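Local coordinates for inositol 2-dehydrogenase (Sinorhizobium meliloti, PDB 4HKT) that catalyses the NAD-dependent oxidation of myo-inositol to scyllo-inosose (2-keto-myo-inositol), the first step of myo-inositol degradation, at the interface of chains A and B and the interface of chains A and C. Numbering follows the deposited sequence. Chains: chain A/B/C, Inositol 2-dehydrogenase.

Contact 1: the interface of chains A and B. Residues chain A 128, 132, 250-252, 254; chain B 258-260.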
ATOM      1  N   HIS A 128       3.913  11.602 -12.611  1.00 17.53           N
ATOM      2  CA  HIS A 128       2.762  11.070 -11.909  1.00 19.43           C
ATOM      3  C   HIS A 128       1.527  11.943 -12.126  1.00 19.38           C
ATOM      4  O   HIS A 128       0.435  11.445 -12.483  1.00 18.23           O
ATOM      5  CB  HIS A 128       3.098  10.891 -10.427  1.00 21.07           C
ATOM      6  CG  HIS A 128       4.452  10.299 -10.189  1.00 23.18           C
ATOM      7  ND1 HIS A 128       4.711   8.958 -10.342  1.00 25.70           N
ATOM      8  CD2 HIS A 128       5.637  10.870  -9.860  1.00 27.05           C
ATOM      9  CE1 HIS A 128       5.983   8.715 -10.082  1.00 28.97           C
ATOM     10  NE2 HIS A 128       6.578   9.866  -9.818  1.00 27.25           N
ATOM     11  N   VAL A 132      -2.144  11.352 -14.268  1.00 15.95           N
ATOM     12  CA  VAL A 132      -3.456  11.525 -13.730  1.00 16.37           C
ATOM     13  C   VAL A 132      -4.284  12.272 -14.766  1.00 18.19           C
ATOM     14  O   VAL A 132      -5.399  11.882 -15.121  1.00 18.19           O
ATOM     15  CB  VAL A 132      -3.436  12.320 -12.400  1.00 15.66           C
ATOM     16  CG1 VAL A 132      -4.831  12.832 -12.060  1.00 15.67           C
ATOM     17  CG2 VAL A 132      -2.856  11.480 -11.268  1.00 15.82           C
ATOM     18  N   ALA A 250      -5.890   9.135  -8.472  1.00 15.76           N
ATOM     19  CA  ALA A 250      -4.958   9.806  -7.553  1.00 17.13           C
ATOM     20  C   ALA A 250      -3.488   9.495  -7.823  1.00 17.42           C
ATOM     21  O   ALA A 250      -3.141   8.483  -8.402  1.00 16.36           O
ATOM     22  CB  ALA A 250      -5.314   9.480  -6.117  1.00 17.09           C
ATOM     23  N   ALA A 251      -2.627  10.434  -7.448  1.00 18.09           N
ATOM     24  CA  ALA A 251      -1.227  10.262  -7.562  1.00 19.74           C
ATOM     25  C   ALA A 251      -0.667  10.174  -6.174  1.00 21.68           C
ATOM     26  O   ALA A 251      -1.006  10.989  -5.322  1.00 21.10           O
ATOM     27  CB  ALA A 251      -0.584  11.420  -8.282  1.00 20.68           C
ATOM     28  N   GLU A 252       0.222   9.207  -5.985  1.00 22.37           N
ATOM     29  CA  GLU A 252       0.825   8.913  -4.670  1.00 25.18           C
ATOM     30  C   GLU A 252       2.126   9.691  -4.421  1.00 23.23           C
ATOM     31  O   GLU A 252       2.858  10.041  -5.336  1.00 24.17           O
ATOM     32  CB  GLU A 252       1.166   7.406  -4.548  1.00 29.52           C
ATOM     33  CG  GLU A 252      -0.050   6.479  -4.487  1.00 33.53           C
ATOM     34  CD  GLU A 252       0.245   5.077  -5.025  1.00 40.44           C
ATOM     35  OE1 GLU A 252       1.413   4.629  -4.988  1.00 44.18           O
ATOM     36  OE2 GLU A 252      -0.706   4.421  -5.487  1.00 42.38           O
ATOM     37  N   GLN A 254       5.944  10.394  -3.225  1.00 25.77           N
ATOM     38  CA  GLN A 254       7.209   9.810  -3.651  1.00 25.11           C
ATOM     39  C   GLN A 254       8.213   9.875  -2.516  1.00 25.31           C
ATOM     40  O   GLN A 254       8.247  10.864  -1.770  1.00 24.52           O
ATOM     41  CB  GLN A 254       7.738  10.585  -4.860  1.00 27.06           C
ATOM     42  CG  GLN A 254       6.772  10.562  -6.050  1.00 29.29           C
ATOM     43  CD  GLN A 254       6.458   9.159  -6.487  1.00 29.24           C
ATOM     44  OE1 GLN A 254       5.290   8.749  -6.566  1.00 33.44           O
ATOM     45  NE2 GLN A 254       7.494   8.391  -6.711  1.00 26.62           N
TER
ATOM     46  N   SER B 258       3.356   6.293 -10.339  1.00 26.42           N
ATOM     47  CA  SER B 258       2.612   5.849  -9.172  1.00 25.35           C
ATOM     48  C   SER B 258       1.285   6.578  -9.129  1.00 22.34           C
ATOM     49  O   SER B 258       1.162   7.649  -8.475  1.00 20.16           O
ATOM     50  CB  SER B 258       3.437   6.019  -7.892  1.00 27.01           C
ATOM     51  OG  SER B 258       4.679   5.366  -8.028  1.00 33.23           O
ATOM     52  N   ILE B 259       0.312   6.035  -9.899  1.00 20.13           N
ATOM     53  CA  ILE B 259      -1.074   6.466  -9.821  1.00 18.44           C
ATOM     54  C   ILE B 259      -1.945   5.259  -9.495  1.00 19.04           C
ATOM     55  O   ILE B 259      -1.494   4.092  -9.562  1.00 20.23           O
ATOM     56  CB  ILE B 259      -1.605   7.200 -11.078  1.00 19.72           C
ATOM     57  CG1 ILE B 259      -1.734   6.268 -12.270  1.00 19.70           C
ATOM     58  CG2 ILE B 259      -0.713   8.381 -11.417  1.00 20.92           C
ATOM     59  CD1 ILE B 259      -2.603   6.859 -13.366  1.00 20.01           C
ATOM     60  N   GLU B 260      -3.184   5.550  -9.162  1.00 18.65           N
ATOM     61  CA  GLU B 260      -4.169   4.538  -8.864  1.00 19.63           C
ATOM     62  C   GLU B 260      -5.524   5.032  -9.343  1.00 18.99           C
ATOM     63  O   GLU B 260      -5.891   6.158  -9.038  1.00 19.14           O
ATOM     64  CB  GLU B 260      -4.176   4.290  -7.369  1.00 19.89           C
ATOM     65  CG  GLU B 260      -5.167   3.220  -6.992  1.00 23.12           C
ATOM     66  CD  GLU B 260      -4.997   2.738  -5.586  1.00 22.76           C
ATOM     67  OE1 GLU B 260      -5.176   3.557  -4.678  1.00 22.01           O
ATOM     68  OE2 GLU B 260      -4.709   1.540  -5.404  1.00 26.73           O
TER
HETATM   69  O   HOH W   1      -3.203   5.134  -4.074  1.00 26.28           O
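B:Ser258 lies across A:Glu252 and A:His128 where two chains of this Gfo/Idh/MocA-family dehydrogenase join edge to edge in the deposited assembly, strand 248-251 of chain A pairing antiparallel with strand 259-263 of chain B. The serine is held chiefly by its backbone. Its N-H points in the ring plane at ND1 of A:His128, 3.0 Å from N and nearly straight (171° at H), which makes ND1 the acceptor and would favour the imidazole carrying its proton on NE2. The ring reaches the serine from helix 127-137, and the amide oxygen OE1 of A:Gln254 sits 3.6 Å above the centre of one ring face. That oxygen also lies beside B:Ser258 CB. Further along the serine, its carbonyl O accepts the backbone N of A:Glu252 at 3.1 Å. Beyond it the ladder continues through A:Ala250, whose N and O both bond to B:Glu260, to O and from N respectively.

The side chain of A:Glu252 runs extended beyond CG and brings carboxylate OE1 to 3.8 Å from B:Ser258 CB. Its other oxygen, OE2, stands 4.6 Å from OE1 of B:Glu260, with the carboxylate planes steeply turned; water 1 bridges these two oxygens and may ease the repulsion of like charges. On the side of helix 127-137, B:Ile259 has CG1 in the crowded position between backbone N and carbonyl carbon (chi1 69°), leaving CG2 to meet CG2 of A:Val132 at 3.8 Å.

Contact 2: the interface of chains A and C. Residues chain A 145, 243-247; chain C 199, 229, 231-233.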
ATOM      1  N   GLU A 145     -15.609  15.844 -11.213  1.00 17.43           N
ATOM      2  CA  GLU A 145     -16.551  16.417 -10.272  1.00 16.38           C
ATOM      3  C   GLU A 145     -15.836  17.127  -9.111  1.00 16.24           C
ATOM      4  O   GLU A 145     -16.122  18.307  -8.842  1.00 15.15           O
ATOM      5  CB  GLU A 145     -17.528  15.323  -9.743  1.00 16.73           C
ATOM      6  CG  GLU A 145     -18.541  14.863 -10.815  1.00 17.28           C
ATOM      7  CD  GLU A 145     -19.337  13.588 -10.472  1.00 19.29           C
ATOM      8  OE1 GLU A 145     -19.245  13.056  -9.336  1.00 21.40           O
ATOM      9  OE2 GLU A 145     -20.087  13.102 -11.380  1.00 19.30           O
ATOM     10  N   HIS A 243     -12.064  12.963  -8.328  1.00 14.07           N
ATOM     11  CA  HIS A 243     -13.265  12.157  -8.299  1.00 15.35           C
ATOM     12  C   HIS A 243     -14.149  12.640  -9.424  1.00 16.23           C
ATOM     13  O   HIS A 243     -14.391  13.842  -9.582  1.00 16.09           O
ATOM     14  CB  HIS A 243     -13.984  12.274  -6.957  1.00 15.32           C
ATOM     15  CG  HIS A 243     -15.288  11.550  -6.901  1.00 17.00           C
ATOM     16  ND1 HIS A 243     -15.386  10.168  -6.863  1.00 18.72           N
ATOM     17  CD2 HIS A 243     -16.554  12.013  -6.854  1.00 17.11           C
ATOM     18  CE1 HIS A 243     -16.660   9.824  -6.801  1.00 18.76           C
ATOM     19  NE2 HIS A 243     -17.390  10.924  -6.780  1.00 18.37           N
ATOM     20  N   GLY A 244     -14.631  11.688 -10.214  1.00 15.77           N
ATOM     21  CA  GLY A 244     -15.455  11.983 -11.404  1.00 15.54           C
ATOM     22  C   GLY A 244     -16.606  10.982 -11.495  1.00 17.11           C
ATOM     23  O   GLY A 244     -16.723  10.072 -10.640  1.00 18.76           O
ATOM     24  N   SER A 245     -17.409  11.110 -12.546  1.00 16.24           N
ATOM     25  CA  SER A 245     -18.662  10.339 -12.667  1.00 17.12           C
ATOM     26  C   SER A 245     -18.463   8.823 -12.720  1.00 16.85           C
ATOM     27  O   SER A 245     -19.298   8.091 -12.208  1.00 18.23           O
ATOM     28  CB  SER A 245     -19.470  10.770 -13.892  1.00 15.66           C
ATOM     29  OG  SER A 245     -18.648  10.664 -15.029  1.00 16.65           O
ATOM     30  N   LYS A 246     -17.380   8.367 -13.324  1.00 17.99           N
ATOM     31  CA  LYS A 246     -17.117   6.929 -13.462  1.00 19.27           C
ATOM     32  C   LYS A 246     -16.118   6.342 -12.501  1.00 19.44           C
ATOM     33  O   LYS A 246     -15.967   5.090 -12.408  1.00 16.29           O
ATOM     34  CB  LYS A 246     -16.674   6.627 -14.883  1.00 22.67           C
ATOM     35  CG  LYS A 246     -17.713   6.989 -15.951  1.00 27.38           C
ATOM     36  CD  LYS A 246     -17.079   6.772 -17.326  1.00 31.19           C
ATOM     37  CE  LYS A 246     -18.105   6.459 -18.391  1.00 36.87           C
ATOM     38  NZ  LYS A 246     -18.848   7.670 -18.800  1.00 39.98           N
ATOM     39  N   GLY A 247     -15.389   7.189 -11.765  1.00 16.32           N
ATOM     40  CA  GLY A 247     -14.435   6.636 -10.822  1.00 16.07           C
ATOM     41  C   GLY A 247     -13.515   7.749 -10.343  1.00 16.57           C
ATOM     42  O   GLY A 247     -13.827   8.910 -10.525  1.00 17.94           O
TER
ATOM     43  N   ILE C 199     -24.448  15.147 -10.123  1.00 19.79           N
ATOM     44  CA  ILE C 199     -24.660  13.718 -10.300  1.00 21.29           C
ATOM     45  C   ILE C 199     -26.005  13.456 -10.961  1.00 21.70           C
ATOM     46  O   ILE C 199     -26.083  12.744 -11.953  1.00 23.88           O
ATOM     47  CB  ILE C 199     -24.518  12.944  -8.960  1.00 20.40           C
ATOM     48  CG1 ILE C 199     -23.061  13.017  -8.512  1.00 19.65           C
ATOM     49  CG2 ILE C 199     -24.909  11.487  -9.151  1.00 21.63           C
ATOM     50  CD1 ILE C 199     -22.886  12.768  -7.040  1.00 20.44           C
ATOM     51  N   SER C 229     -19.595  13.318  -1.662  1.00 16.94           N
ATOM     52  CA  SER C 229     -20.257  13.046  -2.927  1.00 16.55           C
ATOM     53  C   SER C 229     -21.295  11.934  -2.711  1.00 17.70           C
ATOM     54  O   SER C 229     -21.063  10.950  -1.993  1.00 16.50           O
ATOM     55  CB  SER C 229     -19.280  12.607  -4.019  1.00 17.07           C
ATOM     56  OG  SER C 229     -20.002  12.233  -5.226  1.00 19.41           O
ATOM     57  N   ARG C 231     -22.201   9.756  -4.861  1.00 18.11           N
ATOM     58  CA  ARG C 231     -22.013   8.598  -5.745  0.50 17.59           C
ATOM     59  C   ARG C 231     -20.548   8.354  -6.044  1.00 19.88           C
ATOM     60  O   ARG C 231     -19.835   9.261  -6.538  1.00 18.65           O
ATOM     61  CB  ARG C 231     -22.739   8.793  -7.089  0.50 16.71           C
ATOM     62  CG  ARG C 231     -22.649   7.583  -8.034  0.50 15.41           C
ATOM     63  CD  ARG C 231     -21.626   7.695  -9.168  0.50 14.15           C
ATOM     64  NE  ARG C 231     -21.954   8.770 -10.136  0.50 12.62           N
ATOM     65  CZ  ARG C 231     -21.341   9.958 -10.155  0.50 12.84           C
ATOM     66  NH1 ARG C 231     -20.360  10.204  -9.264  0.50 12.27           N
ATOM     67  NH2 ARG C 231     -21.679  10.902 -11.045  0.50 11.54           N
ATOM     68  N   ALA C 232     -20.099   7.120  -5.757  1.00 18.35           N
ATOM     69  CA  ALA C 232     -18.757   6.642  -6.089  1.00 18.30           C
ATOM     70  C   ALA C 232     -18.893   5.212  -6.614  1.00 20.31           C
ATOM     71  O   ALA C 232     -19.377   4.347  -5.883  1.00 18.92           O
ATOM     72  CB  ALA C 232     -17.891   6.646  -4.859  1.00 19.38           C
ATOM     73  N   THR C 233     -18.441   4.964  -7.832  1.00 19.64           N
ATOM     74  CA  THR C 233     -18.551   3.624  -8.440  1.00 21.04           C
ATOM     75  C   THR C 233     -17.759   2.567  -7.674  1.00 22.03           C
ATOM     76  O   THR C 233     -18.130   1.394  -7.675  1.00 21.47           O
ATOM     77  CB  THR C 233     -18.104   3.597  -9.904  1.00 20.88           C
ATOM     78  OG1 THR C 233     -16.745   4.066 -10.044  1.00 19.64           O
ATOM     79  CG2 THR C 233     -19.018   4.407 -10.715  1.00 21.42           C
TER
HETATM   80  O   HOH W   2     -19.487  14.339  -6.722  1.00 17.34           O
HETATM   81  O   HOH W   3     -17.979   7.597  -9.367  1.00 21.91           O
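Backbone of C:Arg231 to C:Thr233, a loop stretch following strand 223-229, passes the end of strand 237-244 and the turn A:Ser245 to A:Gly247 without a beta bridge, and in this patch side chains and water make much of the contact. C:Arg231 is central. Its CG is anti to the backbone N (chi1 -177°), and bends at chi2 and chi3 fold the chain so that the guanidinium meets the carboxylate of A:Glu145 end-on. NH1 bonds to OE1 at 3.1 Å and NH2 to OE2 at 2.7 Å, each oxygen using its syn lone pair; NH2 and OE2 are the closest charged atoms of the salt bridge. With the two planes only 22° apart, the paired bonds restrain rotation of both groups. The guanidinium is flanked as well: the carbonyl O of A:Ser245 lies 3.4 Å above its centre, where its partial negative charge could further stabilise the positive charge, and C:Ile199 CG2 of its own chain packs against the opposite face, toward the rim.

A:His243 swings its ring toward chain C with CG anti to its backbone N. The ring edge points at the carbonyl O of C:Arg231, which NE2 reaches in a weak, bent hydrogen bond, and NE2 has a second weak contact with C:Ser229 OG. This hydroxyl donates to the same C:Arg231 carbonyl and shares water 2 with A:Glu145 OE1, tying the serine to the ion pair. Water 3 joins the backbone N of C:Thr233 to the carbonyl O of A:Gly244. At the far end, C:Thr233 OG1 donates to the carbonyl O of A:Lys246 at 2.7 Å, approaching from above the carbonyl plane (57° out of it).

Contact 1 and contact 2 share no residue, the centres of their C-alpha atoms lying about 18 Å apart. In chain A they are nevertheless close in sequence: the end of strand 237-244 and the following turn meet chain C, and strand 248-251 then turns to chain B. Residues within 243 to 254, with helix 127-137 in contact 1 and strand 144-152 in contact 2, therefore meet two neighbouring chains, by a continued beta-sheet and by an ion pair with water bridges. Both interfaces are two-fold symmetric, as in a tetramer with two kinds of dyad, though the structure alone does not show its state in solution.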